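Long-range contacts in probable tagatose 6-phosphate kinase (Sinorhizobium meliloti, PDB 3TXV), which probably acts in carbohydrate metabolism, possibly as a tagatose-6-phosphate kinase, and resembles the GatZ/KbaZ subunits of tagatose-1,6-bisphosphate aldolase: residues His265-Gln270 with Ala284-Gly289; Ile23-Ser28 with Leu49-Cys54. One frame throughout, in Å; residues are numbered along the deposited sequence.

From the N terminus, contact 2 comes first: strand 23-26 runs into helix 31-43, and strand 48-53 returns alongside it, closing a beta-alpha-beta loop. Contact 1 opens much later and in series, without nesting or crossing. Strand 261-264 leads through its loop and helix 272-280 to strand 283-288, closing a second short loop. The two contacts thus catch one closed barrel of alternating strands and helices at its beginning and its end. They then meet laterally, for strand 283-288 also pairs with strand 23-26, L286 O lying 2.7 Å from S25 N. This first-to-last pairing closes the barrel.

Contact 1 of 2, residues His265-Gln270 with Ala284-Gly289; sequences HSTDYQ and AILKVG
H265 meets K287 where the seventh and eighth strands of a (beta/alpha)8 barrel end, an instructive case of a loop continuing by side chains the pairing that strands began. The aliphatic part of K287 runs beside the imidazole, and CD sits over one face, 3.4 Å from the H265 ring centroid and displaced toward the rim, as a CH-pi contact. Bends at chi3 and chi4 carry the lysine past this face to its charged end, where NZ makes salt bridges with E263 and D94. H265 NE2 is hydrogen-bonded to E263 OE2, the atom that K287 NZ also meets, so one carboxylate oxygen is shared by the histidine and the lysine.

T267 turns its side chain to the strand and divides it between two tasks. Its hydroxyl lies between the backbone N and the carbonyl carbon (chi1 55°), which brings OG1 to within 2.9 Å of K287 O as a hydrogen-bond donor. The approach is from above the carbonyl plane, 64° out of it. Two residues before K287, I285 is still paired through its backbone with F262 and A264, so the threonine hydroxyl takes up the contact beyond the regular ladder. The methyl CG2, on the other branch, packs 3.4 Å from L286 CD2, with the two side chains crossing nearly at right angles; L278 of helix 272-280 touches both. T267 also begins a type II turn, held by a bond from Q270 N to T267 O.

Within this turn, D268 reaches the start of helix 290-310, where G289 occupies the N-cap position. G289 N donates a hydrogen bond to the syn lone pair of D268 OD2 (3.1 Å). G291 N donates to the same atom, so one carboxylate oxygen serves two amides at the helix start. V288 CG2 lies against that oxygen, 3.3 Å from D268 OD2.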
loop_
_atom_site.group_PDB
_atom_site.type_symbol
_atom_site.label_atom_id
_atom_site.label_comp_id
_atom_site.label_asym_id
_atom_site.label_seq_id
_atom_site.Cartn_x
_atom_site.Cartn_y
_atom_site.Cartn_z
ATOM N N HIS A 265 0.445 -8.724 -4.458
ATOM C CA HIS A 265 0.717 -7.292 -4.576
ATOM C C HIS A 265 0.198 -6.800 -5.919
ATOM O O HIS A 265 0.095 -7.572 -6.860
ATOM C CB HIS A 265 2.222 -7.001 -4.460
ATOM C CG HIS A 265 2.801 -7.251 -3.094
ATOM N ND1 HIS A 265 4.010 -6.711 -2.691
ATOM C CD2 HIS A 265 2.337 -7.967 -2.038
ATOM C CE1 HIS A 265 4.264 -7.094 -1.449
ATOM N NE2 HIS A 265 3.270 -7.862 -1.033
ATOM N N SER A 266 -0.124 -5.515 -5.994
ATOM C CA SER A 266 -0.549 -4.864 -7.241
ATOM C C SER A 266 -1.919 -5.331 -7.721
ATOM O O SER A 266 -2.152 -5.517 -8.924
ATOM C CB SER A 266 0.512 -5.000 -8.370
ATOM O OG SER A 266 1.820 -5.058 -7.840
ATOM N N THR A 267 -2.828 -5.498 -6.779
ATOM C CA THR A 267 -4.222 -5.786 -7.102
ATOM C C THR A 267 -4.902 -4.494 -7.465
ATOM O O THR A 267 -6.082 -4.509 -7.814
ATOM C CB THR A 267 -4.999 -6.313 -5.887
ATOM O OG1 THR A 267 -4.865 -5.374 -4.803
ATOM C CG2 THR A 267 -4.505 -7.735 -5.459
ATOM N N ASP A 268 -4.172 -3.379 -7.331
ATOM C CA ASP A 268 -4.674 -2.044 -7.648
ATOM C C ASP A 268 -5.359 -2.001 -8.985
ATOM O O ASP A 268 -4.885 -2.632 -9.948
ATOM C CB ASP A 268 -3.536 -1.060 -7.644
ATOM C CG ASP A 268 -2.950 -0.880 -6.264
ATOM O OD1 ASP A 268 -2.170 -1.763 -5.816
ATOM O OD2 ASP A 268 -3.278 0.146 -5.624
ATOM N N TYR A 269 -6.490 -1.287 -9.023
ATOM C CA TYR A 269 -7.289 -1.030 -10.238
ATOM C C TYR A 269 -7.939 -2.263 -10.797
ATOM O O TYR A 269 -8.450 -2.213 -11.905
ATOM C CB TYR A 269 -6.474 -0.339 -11.373
ATOM C CG TYR A 269 -5.606 0.790 -10.907
ATOM C CD1 TYR A 269 -6.173 1.953 -10.401
ATOM C CD2 TYR A 269 -4.231 0.684 -10.929
ATOM C CE1 TYR A 269 -5.407 2.999 -9.905
ATOM C CE2 TYR A 269 -3.426 1.725 -10.438
ATOM C CZ TYR A 269 -4.037 2.893 -9.926
ATOM O OH TYR A 269 -3.298 3.953 -9.465
ATOM N N GLN A 270 -7.912 -3.381 -10.089
ATOM C CA GLN A 270 -8.531 -4.588 -10.661
ATOM C C GLN A 270 -10.065 -4.481 -10.549
ATOM O O GLN A 270 -10.559 -3.783 -9.656
ATOM C CB GLN A 270 -7.983 -5.871 -10.009
ATOM C CG GLN A 270 -6.554 -6.207 -10.375
ATOM C CD GLN A 270 -6.415 -7.004 -11.684
ATOM O OE1 GLN A 270 -7.221 -7.860 -11.995
ATOM N NE2 GLN A 270 -5.380 -6.725 -12.431
ATOM N N ALA A 284 -5.292 -14.464 -0.837
ATOM C CA ALA A 284 -6.253 -14.067 0.180
ATOM C C ALA A 284 -5.887 -12.774 0.855
ATOM O O ALA A 284 -6.715 -12.181 1.547
ATOM C CB ALA A 284 -6.421 -15.160 1.215
ATOM N N ILE A 285 -4.642 -12.356 0.697
ATOM C CA ILE A 285 -4.222 -11.055 1.182
ATOM C C ILE A 285 -3.939 -10.239 -0.046
ATOM O O ILE A 285 -3.127 -10.641 -0.900
ATOM C CB ILE A 285 -2.974 -11.115 2.034
ATOM C CG1 ILE A 285 -3.270 -11.833 3.358
ATOM C CG2 ILE A 285 -2.464 -9.727 2.244
ATOM C CD1 ILE A 285 -2.094 -12.496 3.932
ATOM N N LEU A 286 -4.633 -9.105 -0.118
ATOM C CA LEU A 286 -4.699 -8.237 -1.272
ATOM C C LEU A 286 -4.091 -6.915 -0.909
ATOM O O LEU A 286 -4.686 -6.147 -0.168
ATOM C CB LEU A 286 -6.164 -8.010 -1.636
ATOM C CG LEU A 286 -6.906 -9.265 -2.069
ATOM C CD1 LEU A 286 -8.379 -9.098 -1.816
ATOM C CD2 LEU A 286 -6.610 -9.565 -3.553
ATOM N N LYS A 287 -2.969 -6.574 -1.482
ATOM C CA LYS A 287 -2.394 -5.301 -1.172
ATOM C C LYS A 287 -2.814 -4.243 -2.154
ATOM O O LYS A 287 -2.629 -4.376 -3.335
ATOM C CB LYS A 287 -0.891 -5.418 -1.211
ATOM C CG LYS A 287 -0.308 -6.173 -0.080
ATOM C CD LYS A 287 1.146 -5.858 0.080
ATOM C CE LYS A 287 1.448 -5.280 1.417
ATOM N NZ LYS A 287 2.523 -5.983 2.099
ATOM N N VAL A 288 -3.422 -3.192 -1.663
ATOM C CA VAL A 288 -3.749 -2.107 -2.514
ATOM C C VAL A 288 -3.132 -0.940 -1.860
ATOM O O VAL A 288 -3.139 -0.846 -0.688
ATOM C CB VAL A 288 -5.217 -1.941 -2.572
ATOM C CG1 VAL A 288 -5.753 -1.805 -1.232
ATOM C CG2 VAL A 288 -5.591 -0.818 -3.449
ATOM N N GLY A 289 -2.572 -0.054 -2.657
ATOM C CA GLY A 289 -2.106 1.233 -2.223
ATOM C C GLY A 289 -2.432 2.331 -3.196
ATOM O O GLY A 289 -3.182 3.210 -2.923
#

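Contact 2 of 2, residues Ile23-Ser28 with Leu49-Cys54; sequences IPSICS and LIEATC
I26 joins L49 and E51 in a parallel ladder in which the strands 23-26 and 49-53 splay by 38°. I26 N is bonded to L49 O (3.1 Å), and E51 N to I26 O (3.0 Å). This is the first beta-alpha-beta unit of the (beta/alpha)8 barrel, and it illustrates how such a unit sorts its side chains between two faces. I26 and I50 turn outward, to V33, A37 and I34 of helix 31-43.

S25, L49 and E51 belong to the inner face. L49 crosses I23 at about a right angle, its CD2 4.0 Å from I23 CG2, and its CB rests against P24 O. With OG anti to the backbone N (chi1 -163°), the S25 hydroxyl reaches across the strands and donates to E51 OE2 at 2.5 Å. It arrives on the anti side of that oxygen, 24° out of the carboxylate plane. Beyond the ladder, C27 SG lies 4.1 Å from E51 CB.

E51 OE2 also forms a salt bridge with K127. Replacing E51 with an alanine would probably leave the S25 hydroxyl without this acceptor and take one carboxylate partner from K127. The outer isoleucines are apolar, whereas inside the barrel the serine hydroxyl and K127 share one glutamate oxygen, which implies that two donors hold it at once.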
loop_
_atom_site.group_PDB
_atom_site.type_symbol
_atom_site.label_atom_id
_atom_site.label_comp_id
_atom_site.label_asym_id
_atom_site.label_seq_id
_atom_site.Cartn_x
_atom_site.Cartn_y
_atom_site.Cartn_z
ATOM N N ILE A 23 -8.261 -10.901 3.646
ATOM C CA ILE A 23 -8.077 -9.579 4.248
ATOM C C ILE A 23 -7.452 -8.590 3.263
ATOM O O ILE A 23 -6.492 -8.949 2.533
ATOM C CB ILE A 23 -7.328 -9.638 5.597
ATOM C CG1 ILE A 23 -7.342 -8.287 6.263
ATOM C CG2 ILE A 23 -5.897 -10.082 5.437
ATOM C CD1 ILE A 23 -7.424 -8.369 7.785
ATOM N N PRO A 24 -8.050 -7.375 3.171
ATOM C CA PRO A 24 -7.492 -6.287 2.353
ATOM C C PRO A 24 -6.330 -5.647 3.064
ATOM O O PRO A 24 -6.380 -5.466 4.287
ATOM C CB PRO A 24 -8.647 -5.290 2.237
ATOM C CG PRO A 24 -9.580 -5.654 3.260
ATOM C CD PRO A 24 -9.450 -7.106 3.512
ATOM N N SER A 25 -5.279 -5.352 2.312
ATOM C CA SER A 25 -4.083 -4.760 2.891
ATOM C C SER A 25 -3.927 -3.337 2.401
ATOM O O SER A 25 -3.831 -3.091 1.201
ATOM C CB SER A 25 -2.861 -5.585 2.524
ATOM O OG SER A 25 -1.789 -5.258 3.367
ATOM N N ILE A 26 -3.919 -2.387 3.316
ATOM C CA ILE A 26 -3.836 -1.000 2.907
ATOM C C ILE A 26 -2.434 -0.485 3.132
ATOM O O ILE A 26 -2.061 -0.263 4.288
ATOM C CB ILE A 26 -4.777 -0.124 3.723
ATOM C CG1 ILE A 26 -6.153 -0.817 3.970
ATOM C CG2 ILE A 26 -4.846 1.232 3.108
ATOM C CD1 ILE A 26 -6.910 -1.310 2.722
ATOM N N CYS A 27 -1.654 -0.317 2.054
ATOM C CA CYS A 27 -0.365 0.373 2.158
ATOM C C CYS A 27 -0.471 1.725 1.542
ATOM O O CYS A 27 0.018 1.963 0.427
ATOM C CB CYS A 27 0.775 -0.346 1.452
ATOM S SG CYS A 27 0.406 -2.005 1.165
ATOM N N SER A 28 -1.120 2.614 2.260
ATOM C CA SER A 28 -0.982 4.001 1.952
ATOM C C SER A 28 -0.535 4.702 3.228
ATOM O O SER A 28 -0.758 4.224 4.341
ATOM C CB SER A 28 -2.279 4.570 1.373
ATOM O OG SER A 28 -1.997 5.311 0.187
ATOM N N LEU A 49 -6.270 -3.812 8.257
ATOM C CA LEU A 49 -4.844 -4.066 8.118
ATOM C C LEU A 49 -4.143 -2.849 7.509
ATOM O O LEU A 49 -4.368 -2.499 6.341
ATOM C CB LEU A 49 -4.644 -5.310 7.263
ATOM C CG LEU A 49 -3.242 -5.777 6.953
ATOM C CD1 LEU A 49 -2.411 -5.896 8.206
ATOM C CD2 LEU A 49 -3.363 -7.110 6.292
ATOM N N ILE A 50 -3.305 -2.183 8.290
ATOM C CA ILE A 50 -2.504 -1.109 7.712
ATOM C C ILE A 50 -0.991 -1.405 7.705
ATOM O O ILE A 50 -0.399 -1.757 8.738
ATOM C CB ILE A 50 -2.795 0.223 8.352
ATOM C CG1 ILE A 50 -4.247 0.548 8.150
ATOM C CG2 ILE A 50 -1.973 1.306 7.688
ATOM C CD1 ILE A 50 -4.783 1.450 9.228
ATOM N N GLU A 51 -0.384 -1.234 6.528
ATOM C CA GLU A 51 0.997 -1.656 6.286
ATOM C C GLU A 51 1.915 -0.475 5.960
ATOM O O GLU A 51 1.485 0.495 5.379
ATOM C CB GLU A 51 1.037 -2.686 5.149
ATOM C CG GLU A 51 0.135 -3.887 5.355
ATOM C CD GLU A 51 0.866 -5.190 5.097
ATOM O OE1 GLU A 51 2.097 -5.229 5.368
ATOM O OE2 GLU A 51 0.223 -6.173 4.626
ATOM N N ALA A 52 3.174 -0.568 6.357
ATOM C CA ALA A 52 4.205 0.377 5.960
ATOM C C ALA A 52 5.386 -0.417 5.362
ATOM O O ALA A 52 5.513 -1.596 5.667
ATOM C CB ALA A 52 4.628 1.169 7.157
ATOM N N THR A 53 6.210 0.190 4.499
ATOM C CA THR A 53 7.378 -0.519 3.886
ATOM C C THR A 53 8.706 -0.127 4.506
ATOM O O THR A 53 8.868 0.992 4.942
ATOM C CB THR A 53 7.561 -0.310 2.325
ATOM O OG1 THR A 53 7.271 1.038 1.959
ATOM C CG2 THR A 53 6.726 -1.261 1.496
ATOM N N CYS A 54 9.657 -1.055 4.499
ATOM C CA CYS A 54 11.009 -0.856 5.005
ATOM C C CYS A 54 11.496 0.551 4.771
ATOM O O CYS A 54 11.809 1.272 5.730
ATOM C CB CYS A 54 11.966 -1.848 4.329
ATOM S SG CYS A 54 11.955 -1.828 2.416
#